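Local coordinates for periplasmic branched-chain amino acid-binding protein (Burkholderia mallei, PDB 3I09) that probably captures branched-chain amino acids in the periplasm for an ABC transporter, and is found here with acetoacetic acid bound, at residues Thr142-Thr147 and Gln197-Ala202. Numbering follows the deposited sequence.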
# COMPACT_ATOMS: atom_id res chain seq x y z
N THR A 142 -22.71 -2.12 -12.88
CA THR A 142 -22.44 -0.77 -13.40
C THR A 142 -21.73 0.14 -12.40
O THR A 142 -22.14 0.22 -11.24
CB THR A 142 -23.69 -0.03 -13.96
OG1 THR A 142 -24.61 0.26 -12.91
CG2 THR A 142 -24.37 -0.86 -15.01
N TRP A 143 -20.69 0.82 -12.90
CA TRP A 143 -19.73 1.58 -12.07
C TRP A 143 -19.54 3.01 -12.52
O TRP A 143 -19.50 3.29 -13.71
CB TRP A 143 -18.33 0.93 -12.07
CG TRP A 143 -18.25 -0.36 -11.34
CD1 TRP A 143 -18.96 -1.49 -11.60
CD2 TRP A 143 -17.42 -0.67 -10.22
NE1 TRP A 143 -18.63 -2.49 -10.73
CE2 TRP A 143 -17.67 -2.02 -9.87
CE3 TRP A 143 -16.47 0.04 -9.48
CZ2 TRP A 143 -17.02 -2.66 -8.81
CZ3 TRP A 143 -15.83 -0.59 -8.44
CH2 TRP A 143 -16.11 -1.92 -8.11
N PHE A 144 -19.39 3.90 -11.53
CA PHE A 144 -18.93 5.28 -11.74
C PHE A 144 -17.77 5.50 -10.77
O PHE A 144 -17.87 5.15 -9.58
CB PHE A 144 -20.05 6.29 -11.51
CG PHE A 144 -19.72 7.69 -12.00
CD1 PHE A 144 -19.07 8.60 -11.19
CD2 PHE A 144 -20.08 8.09 -13.30
CE1 PHE A 144 -18.78 9.88 -11.65
CE2 PHE A 144 -19.80 9.37 -13.76
CZ PHE A 144 -19.15 10.26 -12.93
N PHE A 145 -16.66 6.04 -11.26
CA PHE A 145 -15.47 6.24 -10.40
C PHE A 145 -15.36 7.67 -9.88
O PHE A 145 -15.60 8.67 -10.62
CB PHE A 145 -14.19 5.84 -11.12
CG PHE A 145 -14.07 4.37 -11.36
CD1 PHE A 145 -13.56 3.55 -10.38
CD2 PHE A 145 -14.50 3.80 -12.55
CE1 PHE A 145 -13.48 2.18 -10.56
CE2 PHE A 145 -14.40 2.42 -12.75
CZ PHE A 145 -13.90 1.62 -11.75
N LEU A 146 -14.98 7.75 -8.60
CA LEU A 146 -14.49 9.00 -8.00
C LEU A 146 -12.99 8.79 -7.84
O LEU A 146 -12.55 7.93 -7.06
CB LEU A 146 -15.15 9.24 -6.64
CG LEU A 146 -14.73 10.46 -5.83
CD1 LEU A 146 -15.03 11.77 -6.58
CD2 LEU A 146 -15.45 10.48 -4.47
N THR A 147 -12.19 9.56 -8.56
CA THR A 147 -10.79 9.23 -8.73
C THR A 147 -9.88 10.37 -8.31
O THR A 147 -9.99 11.50 -8.84
CB THR A 147 -10.52 8.92 -10.21
OG1 THR A 147 -11.37 7.82 -10.62
CG2 THR A 147 -9.03 8.60 -10.49
N GLN A 197 -24.71 1.50 -10.33
CA GLN A 197 -24.96 0.71 -9.11
C GLN A 197 -23.86 0.91 -8.06
O GLN A 197 -24.12 0.98 -6.87
CB GLN A 197 -25.03 -0.79 -9.44
CG GLN A 197 -26.25 -1.22 -10.21
CD GLN A 197 -26.14 -2.61 -10.82
OE1 GLN A 197 -25.14 -2.94 -11.43
NE2 GLN A 197 -27.19 -3.44 -10.64
N ILE A 198 -22.62 1.02 -8.54
CA ILE A 198 -21.43 1.07 -7.69
C ILE A 198 -20.70 2.40 -7.91
O ILE A 198 -20.42 2.79 -9.05
CB ILE A 198 -20.47 -0.09 -8.04
CG1 ILE A 198 -21.19 -1.45 -8.01
CG2 ILE A 198 -19.21 -0.06 -7.13
CD1 ILE A 198 -21.86 -1.81 -6.64
N LEU A 199 -20.37 3.08 -6.80
CA LEU A 199 -19.42 4.19 -6.77
C LEU A 199 -18.07 3.67 -6.33
O LEU A 199 -17.89 3.27 -5.17
CB LEU A 199 -19.89 5.29 -5.82
CG LEU A 199 -19.03 6.57 -5.67
CD1 LEU A 199 -18.89 7.27 -6.99
CD2 LEU A 199 -19.62 7.53 -4.65
N GLY A 200 -17.12 3.63 -7.26
CA GLY A 200 -15.79 3.09 -7.00
C GLY A 200 -14.94 4.25 -6.51
O GLY A 200 -14.79 5.27 -7.19
N LEU A 201 -14.44 4.12 -5.29
CA LEU A 201 -13.59 5.11 -4.67
C LEU A 201 -12.13 4.85 -4.99
O LEU A 201 -11.46 4.05 -4.31
CB LEU A 201 -13.79 5.07 -3.16
CG LEU A 201 -15.22 5.38 -2.74
CD1 LEU A 201 -15.38 5.17 -1.23
CD2 LEU A 201 -15.62 6.79 -3.16
N ALA A 202 -11.65 5.44 -6.09
CA ALA A 202 -10.26 5.27 -6.53
C ALA A 202 -9.43 6.36 -5.86
O ALA A 202 -8.89 7.27 -6.51
CB ALA A 202 -10.17 5.34 -8.09
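One face of the W143 indole receives I198, whose CG2 sits over the six-membered ring, 3.4 Å from its centroid, as a CH-pi contact. A chi1 of -70° sets W143 CG beside the backbone N, and the side chain runs alongside that of I198, pointing the same way. W143 CZ3 lies 4.0 Å from G200 CA, whose lack of a side chain leaves room also for the F145 ring, with F145 CD1 3.8 Å from G200 O. On the other face of the sheet, F144 meets L199 at its ring edge, their CD1 atoms 4.4 Å apart. Beyond it, CD2 of L146 reaches CD2 of L201 at 3.9 Å. The backbones run parallel: I198 bonds to T142 and F144, G200 to F144 and L146, and A202 N to L146 O, all on one neighbouring strand. At the start, T142 N gives to Q197 OE1 in the plane of the Q197 side-chain amide, whose OE1 also accepts from K141 N, and Q197 N gives to T142 OG1, each 2.9 Å long. Helix 151-166 covers the W143 and F145 side, helix 185-193 the F144, L146 and L199 side. Two central parallel strands between helical layers typify the Rossmann-like alpha/beta lobe of type I periplasmic binding proteins.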